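Local coordinates for putative lipoprotein (Bacteroides fragilis, PDB 3QNK), which probably acts as a SusD-like outer-membrane lipoprotein that binds glycans at the cell surface for uptake, although its own ligand is not known, at residues Asp73-Val84 / Phe118-Val129. Residues are numbered along the deposited sequence; the frame is centred on the assembly and turned at random.
Sequences DDDVWEDYYVKV and FYFEMVKRYGGV. With PO4 (phosphate ion), chain F; ACT (acetate ion), chain I.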
ATOM      1  N   ASP B  73      -2.787  -2.746  12.053  1.00 51.81           N
ATOM      2  CA  ASP B  73      -3.653  -1.563  11.948  1.00 51.05           C
ATOM      3  C   ASP B  73      -4.382  -1.520  10.619  1.00 54.61           C
ATOM      4  O   ASP B  73      -5.161  -0.598  10.371  1.00 53.71           O
ATOM      5  CB  ASP B  73      -2.812  -0.284  12.130  1.00 52.62           C
ATOM      6  CG  ASP B  73      -1.749  -0.010  11.075  1.00 54.40           C
ATOM      7  OD1 ASP B  73      -1.221  -0.991  10.486  1.00 52.58           O
ATOM      8  OD2 ASP B  73      -1.447   1.192  10.830  1.00 57.94           O
ATOM      9  N   ASP B  74      -4.125  -2.532   9.766  1.00 53.30           N
ATOM     10  CA  ASP B  74      -4.710  -2.718   8.439  1.00 53.66           C
ATOM     11  C   ASP B  74      -4.278  -1.585   7.510  1.00 59.92           C
ATOM     12  O   ASP B  74      -5.021  -1.216   6.595  1.00 63.94           O
ATOM     13  CB  ASP B  74      -6.249  -2.820   8.533  1.00 55.70           C
ATOM     14  CG  ASP B  74      -6.760  -3.783   9.599  1.00 65.09           C
ATOM     15  OD1 ASP B  74      -6.117  -4.861   9.797  1.00 67.20           O
ATOM     16  OD2 ASP B  74      -7.803  -3.471  10.230  1.00 60.21           O
ATOM     17  N   ASP B  75      -3.080  -1.010   7.773  1.00 53.39           N
ATOM     18  CA  ASP B  75      -2.423   0.080   7.037  1.00 52.53           C
ATOM     19  C   ASP B  75      -3.285   1.318   6.966  1.00 53.71           C
ATOM     20  O   ASP B  75      -3.139   2.113   6.017  1.00 53.22           O
ATOM     21  CB  ASP B  75      -2.041  -0.389   5.618  1.00 55.62           C
ATOM     22  CG  ASP B  75      -1.080  -1.571   5.592  1.00 69.96           C
ATOM     23  OD1 ASP B  75       0.070  -1.415   6.066  1.00 72.47           O
ATOM     24  OD2 ASP B  75      -1.455  -2.629   5.046  1.00 79.94           O
ATOM     25  N   VAL B  76      -4.182   1.503   7.972  1.00 48.47           N
ATOM     26  CA  VAL B  76      -5.117   2.629   7.966  1.00 47.78           C
ATOM     27  C   VAL B  76      -4.362   3.982   8.071  1.00 53.73           C
ATOM     28  O   VAL B  76      -4.672   4.879   7.295  1.00 54.00           O
ATOM     29  CB  VAL B  76      -6.268   2.472   8.980  1.00 49.45           C
ATOM     30  CG1 VAL B  76      -7.058   3.787   9.163  1.00 48.70           C
ATOM     31  CG2 VAL B  76      -7.215   1.376   8.500  1.00 48.99           C
ATOM     32  N   TRP B  77      -3.357   4.097   8.953  1.00 51.62           N
ATOM     33  CA  TRP B  77      -2.574   5.324   9.089  1.00 53.46           C
ATOM     34  C   TRP B  77      -1.918   5.720   7.732  1.00 60.08           C
ATOM     35  O   TRP B  77      -2.129   6.842   7.258  1.00 63.32           O
ATOM     36  CB  TRP B  77      -1.514   5.158  10.192  1.00 52.46           C
ATOM     37  CG  TRP B  77      -0.791   6.429  10.545  1.00 53.86           C
ATOM     38  CD1 TRP B  77       0.212   7.022   9.842  1.00 57.25           C
ATOM     39  CD2 TRP B  77      -0.984   7.230  11.724  1.00 53.42           C
ATOM     40  NE1 TRP B  77       0.674   8.130  10.517  1.00 57.01           N
ATOM     41  CE2 TRP B  77      -0.050   8.292  11.666  1.00 57.70           C
ATOM     42  CE3 TRP B  77      -1.870   7.165  12.817  1.00 53.53           C
ATOM     43  CZ2 TRP B  77       0.013   9.295  12.644  1.00 57.03           C
ATOM     44  CZ3 TRP B  77      -1.808   8.156  13.785  1.00 55.30           C
ATOM     45  CH2 TRP B  77      -0.873   9.207  13.695  1.00 56.72           C
ATOM     46  N   GLU B  78      -1.197   4.791   7.093  1.00 54.90           N
ATOM     47  CA  GLU B  78      -0.530   4.958   5.804  1.00 56.05           C
ATOM     48  C   GLU B  78      -1.501   5.363   4.669  1.00 61.92           C
ATOM     49  O   GLU B  78      -1.283   6.381   3.986  1.00 64.61           O
ATOM     50  CB  GLU B  78       0.153   3.639   5.425  1.00 57.91           C
ATOM     51  CG  GLU B  78       1.104   3.726   4.240  1.00 77.27           C
ATOM     52  CD  GLU B  78       1.715   2.418   3.779  1.00117.08           C
ATOM     53  OE1 GLU B  78       1.776   1.457   4.583  1.00118.12           O
ATOM     54  OE2 GLU B  78       2.168   2.369   2.613  1.00122.83           O
ATOM     55  N   ASP B  79      -2.565   4.562   4.487  1.00 54.12           N
ATOM     56  CA  ASP B  79      -3.528   4.714   3.420  1.00 52.56           C
ATOM     57  C   ASP B  79      -4.455   5.920   3.537  1.00 55.67           C
ATOM     58  O   ASP B  79      -4.761   6.566   2.526  1.00 59.07           O
ATOM     59  CB  ASP B  79      -4.383   3.435   3.325  1.00 53.87           C
ATOM     60  CG  ASP B  79      -3.661   2.156   2.905  1.00 65.67           C
ATOM     61  OD1 ASP B  79      -2.522   2.251   2.388  1.00 69.38           O
ATOM     62  OD2 ASP B  79      -4.242   1.061   3.081  1.00 72.37           O
ATOM     63  N   TYR B  80      -4.952   6.183   4.721  1.00 49.35           N
ATOM     64  CA  TYR B  80      -5.959   7.197   4.926  1.00 49.52           C
ATOM     65  C   TYR B  80      -5.408   8.624   4.868  1.00 56.29           C
ATOM     66  O   TYR B  80      -6.154   9.527   4.502  1.00 56.48           O
ATOM     67  CB  TYR B  80      -6.737   6.899   6.212  1.00 49.63           C
ATOM     68  CG  TYR B  80      -7.831   5.893   5.938  1.00 50.77           C
ATOM     69  CD1 TYR B  80      -7.527   4.568   5.631  1.00 52.06           C
ATOM     70  CD2 TYR B  80      -9.154   6.294   5.817  1.00 51.83           C
ATOM     71  CE1 TYR B  80      -8.524   3.654   5.294  1.00 51.22           C
ATOM     72  CE2 TYR B  80     -10.152   5.395   5.452  1.00 52.89           C
ATOM     73  CZ  TYR B  80      -9.837   4.071   5.210  1.00 57.66           C
ATOM     74  OH  TYR B  80     -10.835   3.188   4.870  1.00 59.56           O
ATOM     75  N   TYR B  81      -4.090   8.825   5.104  1.00 53.97           N
ATOM     76  CA  TYR B  81      -3.515  10.166   4.949  1.00 52.00           C
ATOM     77  C   TYR B  81      -3.410  10.529   3.479  1.00 54.74           C
ATOM     78  O   TYR B  81      -3.556  11.706   3.142  1.00 57.29           O
ATOM     79  CB  TYR B  81      -2.179  10.312   5.678  1.00 50.62           C
ATOM     80  CG  TYR B  81      -2.373  10.671   7.132  1.00 48.60           C
ATOM     81  CD1 TYR B  81      -2.982  11.869   7.500  1.00 49.41           C
ATOM     82  CD2 TYR B  81      -1.983   9.799   8.145  1.00 49.62           C
ATOM     83  CE1 TYR B  81      -3.203  12.191   8.838  1.00 50.27           C
ATOM     84  CE2 TYR B  81      -2.187  10.113   9.495  1.00 50.10           C
ATOM     85  CZ  TYR B  81      -2.802  11.310   9.835  1.00 58.36           C
ATOM     86  OH  TYR B  81      -3.000  11.630  11.154  1.00 58.58           O
ATOM     87  N   VAL B  82      -3.273   9.520   2.599  1.00 51.07           N
ATOM     88  CA  VAL B  82      -3.244   9.700   1.126  1.00 51.94           C
ATOM     89  C   VAL B  82      -4.619  10.208   0.689  1.00 59.29           C
ATOM     90  O   VAL B  82      -4.716  11.173  -0.076  1.00 61.39           O
ATOM     91  CB  VAL B  82      -2.854   8.386   0.389  1.00 55.12           C
ATOM     92  CG1 VAL B  82      -2.977   8.534  -1.117  1.00 56.41           C
ATOM     93  CG2 VAL B  82      -1.449   7.931   0.750  1.00 54.37           C
ATOM     94  N   LYS B  83      -5.693   9.567   1.225  1.00 55.34           N
ATOM     95  CA  LYS B  83      -7.103   9.881   0.968  1.00 53.31           C
ATOM     96  C   LYS B  83      -7.398  11.294   1.412  1.00 58.92           C
ATOM     97  O   LYS B  83      -8.011  12.068   0.670  1.00 60.33           O
ATOM     98  CB  LYS B  83      -8.034   8.884   1.688  1.00 52.21           C
ATOM     99  CG  LYS B  83      -7.825   7.443   1.291  1.00 49.47           C
ATOM    100  CD  LYS B  83      -8.847   6.563   2.001  1.00 51.17           C
ATOM    101  CE  LYS B  83      -8.432   5.118   1.993  1.00 56.88           C
ATOM    102  NZ  LYS B  83      -8.552   4.475   0.641  1.00 56.59           N
ATOM    103  N   VAL B  84      -6.915  11.644   2.617  1.00 55.72           N
ATOM    104  CA  VAL B  84      -7.084  12.975   3.196  1.00 55.15           C
ATOM    105  C   VAL B  84      -6.330  13.983   2.327  1.00 59.39           C
ATOM    106  O   VAL B  84      -6.892  15.033   2.029  1.00 60.82           O
ATOM    107  CB  VAL B  84      -6.659  13.024   4.681  1.00 57.11           C
ATOM    108  CG1 VAL B  84      -6.494  14.462   5.162  1.00 58.02           C
ATOM    109  CG2 VAL B  84      -7.665  12.285   5.559  1.00 55.18           C
ATOM    110  N   PHE B 118     -13.018   9.778   6.316  1.00 46.65           N
ATOM    111  CA  PHE B 118     -11.642   9.258   6.273  1.00 45.97           C
ATOM    112  C   PHE B 118     -10.944   9.455   7.602  1.00 48.72           C
ATOM    113  O   PHE B 118     -10.345   8.496   8.087  1.00 48.29           O
ATOM    114  CB  PHE B 118     -10.826   9.879   5.128  1.00 48.62           C
ATOM    115  CG  PHE B 118     -11.367   9.574   3.755  1.00 52.25           C
ATOM    116  CD1 PHE B 118     -11.933   8.340   3.467  1.00 56.14           C
ATOM    117  CD2 PHE B 118     -11.269  10.502   2.733  1.00 58.32           C
ATOM    118  CE1 PHE B 118     -12.430   8.055   2.191  1.00 58.01           C
ATOM    119  CE2 PHE B 118     -11.768  10.217   1.452  1.00 62.40           C
ATOM    120  CZ  PHE B 118     -12.340   8.989   1.192  1.00 59.55           C
ATOM    121  N   TYR B 119     -11.062  10.653   8.219  1.00 44.71           N
ATOM    122  CA  TYR B 119     -10.469  10.931   9.519  1.00 44.52           C
ATOM    123  C   TYR B 119     -11.122  10.093  10.612  1.00 52.51           C
ATOM    124  O   TYR B 119     -10.416   9.626  11.517  1.00 52.70           O
ATOM    125  CB  TYR B 119     -10.550  12.403   9.876  1.00 47.21           C
ATOM    126  CG  TYR B 119      -9.305  13.194   9.510  1.00 50.98           C
ATOM    127  CD1 TYR B 119      -8.085  12.947  10.140  1.00 52.14           C
ATOM    128  CD2 TYR B 119      -9.359  14.231   8.584  1.00 52.00           C
ATOM    129  CE1 TYR B 119      -6.942  13.670   9.808  1.00 51.22           C
ATOM    130  CE2 TYR B 119      -8.225  14.969   8.259  1.00 52.69           C
ATOM    131  CZ  TYR B 119      -7.018  14.671   8.857  1.00 59.08           C
ATOM    132  OH  TYR B 119      -5.912  15.399   8.526  1.00 67.10           O
ATOM    133  N   PHE B 120     -12.452   9.850  10.518  1.00 50.36           N
ATOM    134  CA  PHE B 120     -13.154   9.028  11.508  1.00 50.09           C
ATOM    135  C   PHE B 120     -12.620   7.607  11.504  1.00 52.11           C
ATOM    136  O   PHE B 120     -12.477   7.056  12.576  1.00 51.37           O
ATOM    137  CB  PHE B 120     -14.671   9.031  11.287  1.00 52.84           C
ATOM    138  CG  PHE B 120     -15.491   8.314  12.344  1.00 53.13           C
ATOM    139  CD1 PHE B 120     -15.250   8.522  13.702  1.00 54.62           C
ATOM    140  CD2 PHE B 120     -16.557   7.493  11.982  1.00 53.25           C
ATOM    141  CE1 PHE B 120     -16.031   7.871  14.673  1.00 54.20           C
ATOM    142  CE2 PHE B 120     -17.346   6.865  12.958  1.00 53.74           C
ATOM    143  CZ  PHE B 120     -17.077   7.056  14.288  1.00 50.64           C
ATOM    144  N   GLU B 121     -12.266   7.035  10.331  1.00 49.05           N
ATOM    145  CA  GLU B 121     -11.669   5.689  10.260  1.00 48.51           C
ATOM    146  C   GLU B 121     -10.351   5.609  11.018  1.00 54.18           C
ATOM    147  O   GLU B 121     -10.045   4.574  11.621  1.00 56.41           O
ATOM    148  CB  GLU B 121     -11.431   5.225   8.826  1.00 50.21           C
ATOM    149  CG  GLU B 121     -12.519   4.300   8.318  1.00 65.57           C
ATOM    150  CD  GLU B 121     -12.896   3.106   9.178  1.00 90.92           C
ATOM    151  OE1 GLU B 121     -11.981   2.335   9.542  1.00 62.32           O
ATOM    152  OE2 GLU B 121     -14.103   2.924   9.463  1.00 96.14           O
HETATM  153  N   MSE B 122      -9.585   6.702  11.008  1.00 48.52           N
HETATM  154  CA  MSE B 122      -8.317   6.777  11.715  1.00 46.46           C
HETATM  155  C   MSE B 122      -8.545   6.996  13.200  1.00 50.95           C
HETATM  156  O   MSE B 122      -7.988   6.261  14.015  1.00 51.85           O
HETATM  157  CB  MSE B 122      -7.446   7.897  11.133  1.00 48.46           C
HETATM  158  CG  MSE B 122      -6.953   7.586   9.724  1.00 54.27           C
HETATM  159 SE   MSE B 122      -5.587   8.812   9.181  0.75 60.13          SE
HETATM  160  CE  MSE B 122      -6.653  10.138   8.521  1.00 57.16           C
ATOM    161  N   VAL B 123      -9.364   7.997  13.556  1.00 47.00           N
ATOM    162  CA  VAL B 123      -9.639   8.369  14.947  1.00 45.85           C
ATOM    163  C   VAL B 123     -10.255   7.214  15.724  1.00 48.58           C
ATOM    164  O   VAL B 123      -9.801   6.961  16.845  1.00 49.59           O
ATOM    165  CB  VAL B 123     -10.481   9.671  15.051  1.00 49.08           C
ATOM    166  CG1 VAL B 123     -10.865   9.984  16.493  1.00 47.36           C
ATOM    167  CG2 VAL B 123      -9.704  10.834  14.461  1.00 49.76           C
ATOM    168  N   LYS B 124     -11.228   6.471  15.137  1.00 44.23           N
ATOM    169  CA  LYS B 124     -11.864   5.336  15.835  1.00 42.17           C
ATOM    170  C   LYS B 124     -10.824   4.219  16.184  1.00 47.37           C
ATOM    171  O   LYS B 124     -11.072   3.427  17.083  1.00 48.96           O
ATOM    172  CB  LYS B 124     -13.092   4.775  15.072  1.00 41.36           C
ATOM    173  CG  LYS B 124     -12.799   4.152  13.712  1.00 50.34           C
ATOM    174  CD  LYS B 124     -14.010   3.369  13.166  1.00 46.88           C
ATOM    175  CE  LYS B 124     -15.025   4.181  12.394  1.00 50.11           C
ATOM    176  NZ  LYS B 124     -16.389   3.551  12.453  1.00 70.60           N
ATOM    177  N   ARG B 125      -9.651   4.223  15.551  1.00 42.82           N
ATOM    178  CA  ARG B 125      -8.598   3.235  15.727  1.00 41.69           C
ATOM    179  C   ARG B 125      -7.486   3.723  16.632  1.00 48.27           C
ATOM    180  O   ARG B 125      -7.271   3.143  17.696  1.00 48.34           O
ATOM    181  CB  ARG B 125      -8.002   2.833  14.359  1.00 39.91           C
ATOM    182  CG  ARG B 125      -8.911   1.979  13.495  1.00 51.13           C
ATOM    183  CD  ARG B 125      -8.272   1.761  12.150  1.00 62.41           C
ATOM    184  NE  ARG B 125      -8.381   0.382  11.660  1.00 69.35           N
ATOM    185  CZ  ARG B 125      -9.387  -0.058  10.912  1.00 74.44           C
ATOM    186  NH1 ARG B 125     -10.391   0.743  10.606  1.00 63.77           N
ATOM    187  NH2 ARG B 125      -9.406  -1.311  10.481  1.00 60.69           N
ATOM    188  N   TYR B 126      -6.771   4.785  16.206  1.00 46.40           N
ATOM    189  CA  TYR B 126      -5.600   5.331  16.903  1.00 47.23           C
ATOM    190  C   TYR B 126      -5.921   6.391  17.984  1.00 53.43           C
ATOM    191  O   TYR B 126      -5.063   6.649  18.829  1.00 55.77           O
ATOM    192  CB  TYR B 126      -4.630   5.952  15.875  1.00 48.32           C
ATOM    193  CG  TYR B 126      -4.314   5.056  14.689  1.00 47.96           C
ATOM    194  CD1 TYR B 126      -3.327   4.079  14.772  1.00 48.95           C
ATOM    195  CD2 TYR B 126      -4.986   5.201  13.480  1.00 48.35           C
ATOM    196  CE1 TYR B 126      -3.033   3.252  13.687  1.00 47.34           C
ATOM    197  CE2 TYR B 126      -4.688   4.391  12.386  1.00 48.67           C
ATOM    198  CZ  TYR B 126      -3.715   3.414  12.496  1.00 49.72           C
ATOM    199  OH  TYR B 126      -3.404   2.631  11.414  1.00 44.20           O
ATOM    200  N   GLY B 127      -7.109   6.997  17.938  1.00 46.97           N
ATOM    201  CA  GLY B 127      -7.507   8.054  18.856  1.00 46.47           C
ATOM    202  C   GLY B 127      -7.090   9.356  18.233  1.00 52.25           C
ATOM    203  O   GLY B 127      -7.435   9.616  17.073  1.00 55.50           O
ATOM    204  N   GLY B 128      -6.293  10.142  18.936  1.00 46.32           N
ATOM    205  CA  GLY B 128      -5.780  11.371  18.347  1.00 46.73           C
ATOM    206  C   GLY B 128      -4.842  11.084  17.185  1.00 53.23           C
ATOM    207  O   GLY B 128      -4.055  10.135  17.234  1.00 55.21           O
ATOM    208  N   VAL B 129      -4.956  11.851  16.102  1.00 50.08           N
ATOM    209  CA  VAL B 129      -4.109  11.713  14.898  1.00 49.84           C
ATOM    210  C   VAL B 129      -3.522  13.106  14.510  1.00 57.38           C
ATOM    211  O   VAL B 129      -3.821  14.108  15.163  1.00 57.28           O
ATOM    212  CB  VAL B 129      -4.893  11.082  13.698  1.00 51.36           C
ATOM    213  CG1 VAL B 129      -5.372   9.674  14.008  1.00 49.96           C
ATOM    214  CG2 VAL B 129      -6.051  11.978  13.244  1.00 50.95           C
TER
HETATM  215  P   PO4 F 601     -11.825  -0.420   6.569  1.00107.86           P
HETATM  216  O1  PO4 F 601     -11.419  -0.838   8.074  1.00113.93           O
HETATM  217  O2  PO4 F 601     -10.508  -0.148   5.640  1.00111.07           O
HETATM  218  O3  PO4 F 601     -12.978  -1.421   6.001  1.00112.31           O
HETATM  219  O4  PO4 F 601     -12.591   0.960   6.617  1.00115.80           O
HETATM  220  C   ACT I 607     -14.803   3.590   5.371  1.00 66.09           C
HETATM  221  O   ACT I 607     -15.461   2.548   5.079  1.00 66.66           O
HETATM  222  OXT ACT I 607     -13.744   4.011   4.651  1.00 65.49           O
HETATM  223  CH3 ACT I 607     -15.438   4.271   6.591  1.00 62.54           C
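The hydroxyl of Y126 joins the start of helix 76-93 to the end of helix 101-126. Its OH donates to OD2 of D73 and accepts from the backbone N of W77, 2.9 Å from that OH. The W77 amide, in the first turn of its helix, thus gets a side-chain acceptor. The Y126 ring is pinned too: the edge of W77 meets its face in a T-shaped pair, planes at 87°.

R125 is gripped from several directions. Its NH2 forms a salt bridge with D74, 2.7 Å to OD2, which lies near the guanidinium plane and uses its anti lone pair. OD1 of D74 pairs with R42. NH1 of R125 forms a salt bridge with E121 OE1, and both NH1 and NH2 donate to a phosphate ion, probably from the crystallisation liquor. V76 CG2 covers one guanidinium face. CG2 stands anti to the carbonyl carbon of V76, which directs it at R125, while CG1 packs against both M122 CG and R125 CD.

Selenomethionine M122 fills the middle, a knob among V76, Y80, Y81 and V84. SE lies over one face of Y81, 3.8 Å from the ring centroid, and the turn at chi3 (-86°) brings CE over the same face. Y81 OH bonds to the backbone N of I130, and Y119 OH to that of L132. Y80 OH donates to an acetate ion, also probably from the crystallisation liquor, 3.0 Å to OXT.

The helices run nearly antiparallel within the helical SusD-type fold. Their interface pairs an apolar centre with a polar end. There the Y126 hydroxyl and R125 are held by protein groups, so their polar atoms are paired within the fold and the phosphate is an added anion.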